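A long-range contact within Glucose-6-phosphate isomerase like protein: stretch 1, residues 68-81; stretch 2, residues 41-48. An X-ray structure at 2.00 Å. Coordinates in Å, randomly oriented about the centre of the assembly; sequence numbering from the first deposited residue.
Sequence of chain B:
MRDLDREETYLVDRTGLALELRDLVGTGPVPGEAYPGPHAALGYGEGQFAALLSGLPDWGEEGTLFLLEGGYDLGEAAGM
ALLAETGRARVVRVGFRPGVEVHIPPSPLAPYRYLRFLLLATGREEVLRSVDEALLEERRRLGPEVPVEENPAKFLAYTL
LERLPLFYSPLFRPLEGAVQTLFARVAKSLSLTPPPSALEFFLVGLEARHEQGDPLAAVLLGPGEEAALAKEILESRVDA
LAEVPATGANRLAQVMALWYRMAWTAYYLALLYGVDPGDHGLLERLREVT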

# COMPACT_ATOMS: atom_id res chain seq x y z
N LEU B 68 -0.10 7.48 -18.41
CA LEU B 68 1.22 6.89 -18.22
C LEU B 68 1.14 5.36 -18.17
O LEU B 68 1.03 4.77 -17.09
CB LEU B 68 1.86 7.44 -16.94
CG LEU B 68 1.75 8.96 -16.77
CD1 LEU B 68 2.54 9.42 -15.55
CD2 LEU B 68 2.27 9.66 -18.02
N GLU B 69 1.19 4.74 -19.34
CA GLU B 69 1.09 3.29 -19.47
C GLU B 69 2.40 2.58 -19.17
O GLU B 69 3.10 2.13 -20.09
CB GLU B 69 0.61 2.94 -20.88
CG GLU B 69 -0.65 3.68 -21.27
CD GLU B 69 -1.15 3.33 -22.66
OE1 GLU B 69 -2.16 3.92 -23.08
OE2 GLU B 69 -0.54 2.46 -23.31
N GLY B 70 2.72 2.48 -17.89
CA GLY B 70 3.95 1.84 -17.46
C GLY B 70 3.85 0.34 -17.21
O GLY B 70 4.71 -0.23 -16.54
N GLY B 71 2.79 -0.28 -17.73
CA GLY B 71 2.62 -1.71 -17.58
C GLY B 71 1.65 -2.26 -16.55
O GLY B 71 1.19 -1.55 -15.64
N TYR B 72 1.31 -3.54 -16.72
CA TYR B 72 0.44 -4.29 -15.83
C TYR B 72 -1.00 -3.83 -15.66
O TYR B 72 -1.66 -4.24 -14.71
CB TYR B 72 1.09 -4.37 -14.44
CG TYR B 72 2.58 -4.59 -14.46
CD1 TYR B 72 3.13 -5.73 -15.06
CD2 TYR B 72 3.46 -3.67 -13.88
CE1 TYR B 72 4.51 -5.94 -15.08
CE2 TYR B 72 4.84 -3.87 -13.89
CZ TYR B 72 5.35 -5.00 -14.49
OH TYR B 72 6.71 -5.19 -14.52
N ASP B 73 -1.51 -2.99 -16.56
CA ASP B 73 -2.88 -2.49 -16.43
C ASP B 73 -3.95 -3.43 -16.99
O ASP B 73 -5.14 -3.12 -16.92
CB ASP B 73 -3.00 -1.14 -17.12
CG ASP B 73 -2.86 -1.24 -18.62
OD1 ASP B 73 -3.89 -1.18 -19.32
OD2 ASP B 73 -1.72 -1.39 -19.08
N LEU B 74 -3.53 -4.57 -17.53
CA LEU B 74 -4.45 -5.56 -18.09
C LEU B 74 -5.56 -4.98 -18.96
O LEU B 74 -6.73 -5.33 -18.78
CB LEU B 74 -5.07 -6.40 -16.98
CG LEU B 74 -4.24 -7.55 -16.38
CD1 LEU B 74 -4.97 -8.13 -15.19
CD2 LEU B 74 -4.01 -8.63 -17.43
N GLY B 75 -5.20 -4.09 -19.88
CA GLY B 75 -6.19 -3.51 -20.77
C GLY B 75 -6.93 -2.28 -20.29
O GLY B 75 -7.50 -1.56 -21.11
N GLU B 76 -6.92 -2.01 -18.99
CA GLU B 76 -7.62 -0.84 -18.47
C GLU B 76 -7.22 0.46 -19.17
O GLU B 76 -8.08 1.27 -19.52
CB GLU B 76 -7.38 -0.70 -16.96
CG GLU B 76 -8.06 0.52 -16.37
CD GLU B 76 -8.07 0.52 -14.85
OE1 GLU B 76 -6.98 0.53 -14.24
OE2 GLU B 76 -9.17 0.50 -14.27
N ALA B 77 -5.92 0.67 -19.36
CA ALA B 77 -5.43 1.88 -20.01
C ALA B 77 -6.22 2.23 -21.26
O ALA B 77 -6.65 3.37 -21.44
CB ALA B 77 -3.95 1.72 -20.36
N ALA B 78 -6.41 1.24 -22.14
CA ALA B 78 -7.14 1.46 -23.37
C ALA B 78 -8.57 1.89 -23.08
O ALA B 78 -9.14 2.71 -23.79
CB ALA B 78 -7.15 0.18 -24.20
N GLY B 79 -9.14 1.33 -22.02
CA GLY B 79 -10.50 1.67 -21.64
C GLY B 79 -10.61 3.15 -21.32
O GLY B 79 -11.41 3.86 -21.91
N MSE B 80 -9.79 3.60 -20.37
CA MSE B 80 -9.80 5.00 -19.97
C MSE B 80 -9.62 5.91 -21.18
O MSE B 80 -10.24 6.96 -21.28
CB MSE B 80 -8.69 5.27 -18.95
CG MSE B 80 -8.84 4.48 -17.67
SE MSE B 80 -10.55 4.77 -16.84
CE MSE B 80 -11.47 3.22 -17.53
N ALA B 81 -8.76 5.48 -22.11
CA ALA B 81 -8.51 6.24 -23.32
C ALA B 81 -9.83 6.40 -24.07
O ALA B 81 -10.17 7.48 -24.54
CB ALA B 81 -7.50 5.52 -24.19
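Stretch 2, residues 41-48: ALGYGEGQ

How does the backbone of stretch 2 run against stretch 1? Residues 41-45 form a strand parallel to strand 68-70, with 2° between their directions and axes 4.7 Å apart at closest approach. Leu68 pairs with Gly43, Glu69 with Tyr44 and Gly70 with Gly45. At the end of the strand, a type II' turn from Tyr44 to Gly47 bends the chain, closed by Gly47 N to Tyr44 O at 2.9 Å. Helix 76-81 runs nearly antiparallel to strand 41-45, at 167°.

Which hydrogen bonds hold the two strands together? Leu68 N donates to Leu42 O at 2.9 Å, and Leu68 O accepts from Tyr44 N at 2.8 Å. Gly70 N then makes a weak bond to Tyr44 O at 2.9 Å, while Gly70 O receives a nearly straight bond from Glu46 N at 3.0 Å. Donors thus alternate between the strands, carrying the pairing into the turn.

Why does the backbone fit so closely around the glycines? A CB on Gly70 would clash with Tyr44 O and with the nitrogens of Glu46 and Gly47. One on Gly45, whose phi is positive, would strike the carbonyl oxygens of Gly70 and Gly71, and one on Gly47 would meet Leu68 CB.

What do the side chains add? Tyr44 (chi1 m) points to the same sheet face as Glu69 and reaches the loop and helix of stretch 1. Asp73 CB lies 3.5 Å from Tyr44 CD2, Glu76 OE1 meets the ring edge 3.1 Å from Tyr44 CE2, and Ala77 CB is 4.3 Å from Tyr44 CE1. Selenomethionine Met80 places CG 3.4 Å from Tyr44 OH and 3.7 Å from Leu42 CD2. A water bridges the turn to the loop, donating to Glu46 OE2 at 2.8 Å and Tyr72 OH at 2.9 Å.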

# COMPACT_ATOMS: atom_id res chain seq x y z
N ALA B 41 -3.32 13.40 -15.18
CA ALA B 41 -2.50 12.23 -15.40
C ALA B 41 -3.02 11.02 -14.64
O ALA B 41 -3.47 11.13 -13.50
CB ALA B 41 -1.06 12.51 -15.01
N LEU B 42 -2.97 9.87 -15.30
CA LEU B 42 -3.40 8.61 -14.72
C LEU B 42 -2.27 7.65 -15.07
O LEU B 42 -1.96 7.45 -16.24
CB LEU B 42 -4.71 8.15 -15.37
CG LEU B 42 -5.35 6.86 -14.86
CD1 LEU B 42 -5.60 6.95 -13.36
CD2 LEU B 42 -6.65 6.63 -15.60
N GLY B 43 -1.64 7.06 -14.05
CA GLY B 43 -0.53 6.17 -14.33
C GLY B 43 -0.70 4.72 -13.91
O GLY B 43 -1.48 4.40 -13.02
N TYR B 44 0.06 3.86 -14.58
CA TYR B 44 0.06 2.43 -14.32
C TYR B 44 1.50 1.93 -14.30
O TYR B 44 2.36 2.47 -15.00
CB TYR B 44 -0.71 1.69 -15.42
CG TYR B 44 -2.12 2.20 -15.61
CD1 TYR B 44 -2.38 3.32 -16.40
CD2 TYR B 44 -3.19 1.59 -14.97
CE1 TYR B 44 -3.68 3.80 -16.56
CE2 TYR B 44 -4.49 2.07 -15.11
CZ TYR B 44 -4.72 3.17 -15.91
OH TYR B 44 -6.01 3.64 -16.05
N GLY B 45 1.75 0.90 -13.50
CA GLY B 45 3.09 0.33 -13.41
C GLY B 45 4.17 1.35 -13.13
O GLY B 45 4.13 2.05 -12.13
N GLU B 46 5.15 1.43 -14.04
CA GLU B 46 6.28 2.34 -13.92
C GLU B 46 5.88 3.81 -14.01
O GLU B 46 6.72 4.69 -13.82
CB GLU B 46 7.32 2.03 -15.01
CG GLU B 46 8.08 0.71 -14.79
CD GLU B 46 9.00 0.35 -15.95
OE1 GLU B 46 9.37 1.26 -16.73
OE2 GLU B 46 9.36 -0.84 -16.08
N GLY B 47 4.61 4.07 -14.29
CA GLY B 47 4.16 5.45 -14.39
C GLY B 47 3.25 5.90 -13.26
O GLY B 47 2.97 7.10 -13.14
N GLN B 48 2.79 4.97 -12.43
CA GLN B 48 1.88 5.32 -11.34
C GLN B 48 2.44 6.26 -10.28
O GLN B 48 1.81 7.26 -9.93
CB GLN B 48 1.35 4.06 -10.65
CG GLN B 48 0.34 4.39 -9.58
CD GLN B 48 -0.20 3.17 -8.88
OE1 GLN B 48 -0.93 2.37 -9.48
NE2 GLN B 48 0.14 3.01 -7.61
O HOH W 1 8.26 -3.39 -16.18